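PDB 6AHI: cysteine synthase from Helicobacter pylori, which catalyses the pyridoxal 5'-phosphate-dependent formation of L-cysteine from O-acetyl-L-serine and sulfide, and also has cystathionine beta-synthase activity. Local coordinates for residues 11-16 against 161-166; 50-55 against 153-158. All coordinates share one frame; numbering follows the deposited sequence.

Contact 1. Residues 11-16 against 161-166; sequences IGRTPV and APEIVQ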
loop_
_atom_site.group_PDB
_atom_site.type_symbol
_atom_site.label_atom_id
_atom_site.label_comp_id
_atom_site.label_asym_id
_atom_site.label_seq_id
_atom_site.Cartn_x
_atom_site.Cartn_y
_atom_site.Cartn_z
ATOM N N ILE A 11 1.584 4.292 -11.495
ATOM C CA ILE A 11 1.573 2.833 -11.844
ATOM C C ILE A 11 2.959 2.452 -12.387
ATOM O O ILE A 11 3.552 3.184 -13.166
ATOM C CB ILE A 11 0.429 2.456 -12.821
ATOM C CG1 ILE A 11 -0.934 2.547 -12.123
ATOM C CG2 ILE A 11 0.646 1.063 -13.396
ATOM C CD1 ILE A 11 -2.130 2.503 -13.033
ATOM N N GLY A 12 3.488 1.313 -11.925
ATOM C CA GLY A 12 4.740 0.794 -12.460
ATOM C C GLY A 12 5.960 1.417 -11.794
ATOM O O GLY A 12 5.872 2.048 -10.750
ATOM N N ARG A 13 7.115 1.192 -12.427
ATOM C CA ARG A 13 8.440 1.599 -11.938
ATOM C C ARG A 13 8.599 1.120 -10.486
ATOM O O ARG A 13 9.039 1.865 -9.624
ATOM C CB ARG A 13 8.651 3.108 -12.110
ATOM C CG ARG A 13 8.935 3.515 -13.558
ATOM C CD ARG A 13 9.184 5.008 -13.777
ATOM N NE ARG A 13 8.115 5.850 -13.237
ATOM C CZ ARG A 13 6.894 5.985 -13.769
ATOM N NH1 ARG A 13 6.645 5.552 -14.995
ATOM N NH2 ARG A 13 5.920 6.545 -13.068
ATOM N N THR A 14 8.267 -0.153 -10.247
ATOM C CA THR A 14 8.326 -0.709 -8.912
ATOM C C THR A 14 9.737 -1.190 -8.591
ATOM O O THR A 14 10.486 -1.617 -9.487
ATOM C CB THR A 14 7.324 -1.856 -8.775
ATOM O OG1 THR A 14 7.510 -2.799 -9.830
ATOM C CG2 THR A 14 5.910 -1.339 -8.776
ATOM N N PRO A 15 10.104 -1.263 -7.303
ATOM C CA PRO A 15 11.427 -1.772 -6.938
ATOM C C PRO A 15 11.505 -3.311 -7.031
ATOM O O PRO A 15 10.485 -3.997 -7.239
ATOM C CB PRO A 15 11.618 -1.332 -5.489
ATOM C CG PRO A 15 10.261 -0.961 -4.964
ATOM C CD PRO A 15 9.328 -0.791 -6.149
ATOM N N VAL A 16 12.731 -3.821 -6.934
ATOM C CA VAL A 16 12.995 -5.221 -6.936
ATOM C C VAL A 16 13.736 -5.552 -5.638
ATOM O O VAL A 16 14.727 -4.891 -5.326
ATOM C CB VAL A 16 13.832 -5.607 -8.163
ATOM C CG1 VAL A 16 14.238 -7.058 -8.093
ATOM C CG2 VAL A 16 13.109 -5.333 -9.489
ATOM N N ALA A 161 7.627 -6.369 -18.401
ATOM C CA ALA A 161 8.810 -7.151 -18.779
ATOM C C ALA A 161 9.956 -6.227 -19.188
ATOM O O ALA A 161 11.088 -6.415 -18.725
ATOM C CB ALA A 161 8.479 -8.162 -19.848
ATOM N N PRO A 162 9.737 -5.180 -20.012
ATOM C CA PRO A 162 10.832 -4.274 -20.363
ATOM C C PRO A 162 11.421 -3.546 -19.150
ATOM O O PRO A 162 12.633 -3.271 -19.076
ATOM C CB PRO A 162 10.221 -3.261 -21.348
ATOM C CG PRO A 162 8.963 -3.920 -21.854
ATOM C CD PRO A 162 8.505 -4.883 -20.774
ATOM N N GLU A 163 10.569 -3.243 -18.180
ATOM C CA GLU A 163 11.018 -2.560 -16.959
ATOM C C GLU A 163 11.994 -3.470 -16.199
ATOM O O GLU A 163 13.005 -3.045 -15.707
ATOM C CB GLU A 163 9.772 -2.217 -16.139
ATOM C CG GLU A 163 9.897 -1.036 -15.208
ATOM C CD GLU A 163 8.614 -0.904 -14.409
ATOM O OE1 GLU A 163 7.650 -0.278 -14.891
ATOM O OE2 GLU A 163 8.584 -1.453 -13.306
ATOM N N ILE A 164 11.667 -4.754 -16.126
ATOM C CA ILE A 164 12.512 -5.752 -15.458
ATOM C C ILE A 164 13.892 -5.821 -16.115
ATOM O O ILE A 164 14.897 -5.816 -15.429
ATOM C CB ILE A 164 11.819 -7.128 -15.447
ATOM C CG1 ILE A 164 10.705 -7.146 -14.392
ATOM C CG2 ILE A 164 12.837 -8.242 -15.234
ATOM C CD1 ILE A 164 9.721 -8.279 -14.554
ATOM N N VAL A 165 13.937 -5.925 -17.444
ATOM C CA VAL A 165 15.223 -6.029 -18.111
ATOM C C VAL A 165 16.005 -4.723 -17.952
ATOM O O VAL A 165 17.210 -4.781 -17.839
ATOM C CB VAL A 165 15.094 -6.444 -19.586
ATOM C CG1 VAL A 165 16.450 -6.411 -20.272
ATOM C CG2 VAL A 165 14.477 -7.816 -19.694
ATOM N N GLN A 166 15.332 -3.573 -17.933
ATOM C CA GLN A 166 16.043 -2.287 -17.683
ATOM C C GLN A 166 16.740 -2.303 -16.320
ATOM O O GLN A 166 17.829 -1.810 -16.209
ATOM C CB GLN A 166 15.097 -1.092 -17.697
ATOM C CG GLN A 166 14.647 -0.698 -19.090
ATOM C CD GLN A 166 13.790 0.545 -19.069
ATOM O OE1 GLN A 166 13.891 1.386 -18.168
ATOM N NE2 GLN A 166 12.932 0.663 -20.073
#
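The carboxylate of Glu163 meets the backbone of Arg13 and Thr14, so that one acidic side chain from a helix holds the loop ahead of strand 16-19. Arg13 N donates to Glu163 OE1 at 2.9 Å, fairly straight (160°) but from well above the carboxylate plane. Thr14 N adds a weak bond to Glu163 OE2 at 3.3 Å. The Glu163 chain is extended, its CG trans to the backbone N (chi1 -154°), which carries the carboxylate from the helix to the loop. The close packing is at the carboxylate, whose carbon, Glu163 CD, lies 3.3 Å from Arg13 N. On the loose side, the CB of Arg13 points away from the helix and its side chain is exposed; Arg13 NH1 stays 5.9 Å from Glu163 OE1. Salt bridges from Lys35 and Arg48 to Glu163 OE2 would favour the charged carboxylate, while Thr14 OG1 bonds to Glu37. Beyond the loop, Val16 joins a parallel ladder with a strand of the second subunit, while Ile164 packs on Lys35 of strand 31-36; helix 160-168 also packs on helix 183-195, whose Tyr191 touches Ala161, Pro162 and Val165.

Contact 2. Residues 50-55 against 153-158; sequences GQYLIG and PAAYYH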
loop_
_atom_site.group_PDB
_atom_site.type_symbol
_atom_site.label_atom_id
_atom_site.label_comp_id
_atom_site.label_asym_id
_atom_site.label_seq_id
_atom_site.Cartn_x
_atom_site.Cartn_y
_atom_site.Cartn_z
ATOM N N GLY A 50 -4.842 -3.039 -16.251
ATOM C CA GLY A 50 -5.885 -2.054 -16.347
ATOM C C GLY A 50 -5.453 -0.894 -17.219
ATOM O O GLY A 50 -6.179 -0.438 -18.074
ATOM N N GLN A 51 -4.225 -0.447 -17.006
ATOM C CA GLN A 51 -3.715 0.703 -17.689
ATOM C C GLN A 51 -3.553 0.393 -19.171
ATOM O O GLN A 51 -3.873 1.216 -20.005
ATOM C CB GLN A 51 -2.365 1.101 -17.113
ATOM C CG GLN A 51 -1.791 2.327 -17.791
ATOM C CD GLN A 51 -0.571 2.785 -17.043
ATOM O OE1 GLN A 51 0.423 2.079 -16.974
ATOM N NE2 GLN A 51 -0.665 3.962 -16.446
ATOM N N TYR A 52 -3.065 -0.814 -19.469
ATOM C CA TYR A 52 -2.842 -1.232 -20.834
ATOM C C TYR A 52 -4.184 -1.397 -21.561
ATOM O O TYR A 52 -4.312 -0.903 -22.681
ATOM C CB TYR A 52 -1.985 -2.497 -20.877
ATOM C CG TYR A 52 -1.636 -2.955 -22.270
ATOM C CD1 TYR A 52 -0.560 -2.413 -22.954
ATOM C CD2 TYR A 52 -2.395 -3.919 -22.913
ATOM C CE1 TYR A 52 -0.245 -2.818 -24.236
ATOM C CE2 TYR A 52 -2.089 -4.348 -24.195
ATOM C CZ TYR A 52 -1.000 -3.799 -24.851
ATOM O OH TYR A 52 -0.687 -4.210 -26.107
ATOM N N LEU A 53 -5.160 -2.086 -20.950
ATOM C CA LEU A 53 -6.434 -2.415 -21.619
ATOM C C LEU A 53 -7.177 -1.128 -22.019
ATOM O O LEU A 53 -7.685 -1.017 -23.134
ATOM C CB LEU A 53 -7.297 -3.278 -20.687
ATOM C CG LEU A 53 -6.898 -4.747 -20.548
ATOM C CD1 LEU A 53 -7.787 -5.463 -19.537
ATOM C CD2 LEU A 53 -6.995 -5.435 -21.892
ATOM N N ILE A 54 -7.224 -0.155 -21.103
ATOM C CA ILE A 54 -7.898 1.111 -21.331
ATOM C C ILE A 54 -7.145 1.946 -22.377
ATOM O O ILE A 54 -7.781 2.437 -23.345
ATOM C CB ILE A 54 -8.169 1.829 -19.988
ATOM C CG1 ILE A 54 -9.322 1.091 -19.297
ATOM C CG2 ILE A 54 -8.451 3.319 -20.174
ATOM C CD1 ILE A 54 -9.517 1.397 -17.850
ATOM N N GLY A 55 -5.817 2.048 -22.228
ATOM C CA GLY A 55 -4.948 2.771 -23.171
ATOM C C GLY A 55 -5.106 2.269 -24.602
ATOM O O GLY A 55 -5.313 3.047 -25.524
ATOM N N PRO A 153 -1.854 -11.129 -21.627
ATOM C CA PRO A 153 -0.398 -11.278 -21.654
ATOM C C PRO A 153 0.313 -10.108 -22.357
ATOM O O PRO A 153 1.416 -9.710 -21.929
ATOM C CB PRO A 153 -0.128 -12.628 -22.339
ATOM C CG PRO A 153 -1.463 -13.062 -22.927
ATOM C CD PRO A 153 -2.547 -12.290 -22.201
ATOM N N ALA A 154 -0.308 -9.522 -23.383
ATOM C CA ALA A 154 0.342 -8.424 -24.110
ATOM C C ALA A 154 0.637 -7.264 -23.173
ATOM O O ALA A 154 1.672 -6.549 -23.338
ATOM C CB ALA A 154 -0.493 -7.938 -25.247
ATOM N N ALA A 155 -0.255 -7.045 -22.201
ATOM C CA ALA A 155 -0.034 -5.908 -21.277
ATOM C C ALA A 155 1.327 -6.025 -20.591
ATOM O O ALA A 155 2.077 -5.010 -20.412
ATOM C CB ALA A 155 -1.131 -5.851 -20.258
ATOM N N TYR A 156 1.639 -7.254 -20.156
ATOM C CA TYR A 156 2.864 -7.466 -19.379
ATOM C C TYR A 156 4.085 -7.426 -20.300
ATOM O O TYR A 156 5.166 -6.906 -19.923
ATOM C CB TYR A 156 2.753 -8.738 -18.541
ATOM C CG TYR A 156 1.571 -8.706 -17.613
ATOM C CD1 TYR A 156 1.608 -7.966 -16.441
ATOM C CD2 TYR A 156 0.387 -9.343 -17.948
ATOM C CE1 TYR A 156 0.497 -7.866 -15.620
ATOM C CE2 TYR A 156 -0.718 -9.286 -17.118
ATOM C CZ TYR A 156 -0.667 -8.530 -15.952
ATOM O OH TYR A 156 -1.751 -8.481 -15.115
ATOM N N TYR A 157 3.911 -7.979 -21.498
ATOM C CA TYR A 157 4.909 -7.965 -22.530
ATOM C C TYR A 157 5.399 -6.539 -22.795
ATOM O O TYR A 157 6.575 -6.340 -23.039
ATOM C CB TYR A 157 4.363 -8.611 -23.796
ATOM C CG TYR A 157 5.338 -8.620 -24.943
ATOM C CD1 TYR A 157 6.251 -9.649 -25.107
ATOM C CD2 TYR A 157 5.355 -7.587 -25.865
ATOM C CE1 TYR A 157 7.147 -9.653 -26.168
ATOM C CE2 TYR A 157 6.233 -7.583 -26.936
ATOM C CZ TYR A 157 7.148 -8.611 -27.079
ATOM O OH TYR A 157 8.024 -8.594 -28.124
ATOM N N HIS A 158 4.484 -5.559 -22.761
ATOM C CA HIS A 158 4.763 -4.172 -23.177
ATOM C C HIS A 158 5.177 -3.268 -22.003
ATOM O O HIS A 158 5.722 -2.203 -22.249
ATOM C CB HIS A 158 3.558 -3.599 -23.943
ATOM C CG HIS A 158 3.467 -4.096 -25.361
ATOM N ND1 HIS A 158 4.438 -3.801 -26.286
ATOM C CD2 HIS A 158 2.563 -4.870 -26.010
ATOM C CE1 HIS A 158 4.128 -4.343 -27.455
ATOM N NE2 HIS A 158 2.989 -5.020 -27.305
#
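The helical segments 50-55 and 153-158 cross nearly at right angles, their axes 9.1 Å apart at closest approach and their directions 105° from each other, with Tyr52 and Ala155 as the nearest pair of CA atoms. Tyr52 carries most of the contact. Its CG is trans to the backbone N (chi1 -177°), which sends the ring out across the second helix. Ala155 CA lies over one face of the ring, 3.6 Å from the Tyr52 ring centroid and close to the normal, a CH-pi contact. At the root of the side chain, Tyr52 CB meets Ala155 CB at 3.5 Å, where the helices are close. Ala154 packs further out, its CB 4.1 Å from Tyr52 CE2 and 3.8 Å from Tyr52 OH. At the far end of the tyrosine, His158 CD2 comes to 3.3 Å from Tyr52 OH. The two ring planes are nearly parallel, 10° apart, yet the rings meet rim to rim, centroids 5.7 Å apart, and neither covers the other. Tyr157 CD2 lies over the centre of one face of the imidazole, from within the same helix. Around the contact, Leu49 also packs on Ala155, and Tyr156 reaches Thr184, a pyridoxal 5'-phosphate-binding residue by similarity. The chemistry is that of van der Waals and CH-pi contact, without a salt bridge or hydrogen bond between the segments, which implies a contact made by shape, an aromatic ring laid on Ala154 and Ala155 with His158 at its rim.

Both contacts are partly buried and neither is fully core: each includes a buried residue, Thr14 or Ala155, and an exposed one, Arg13 or His158. Contact 1 joins a loop to a helix through a carboxylate, probably charged, and backbone amides beside the sheet that continues into the second subunit; contact 2 joins two helices through apolar and aromatic surfaces and touches no other subunit. The centres of contact 1 and contact 2 are about 14 Å apart. Helices 151-158 and 160-168 follow each other in the chain, and Ala161 N probably hydrogen-bonds to Tyr156 O at 2.9 Å across the junction. Segments 11-16 and 50-55 also touch, with Ile11 CG2 packing against Gln51 OE1 at 3.7 Å.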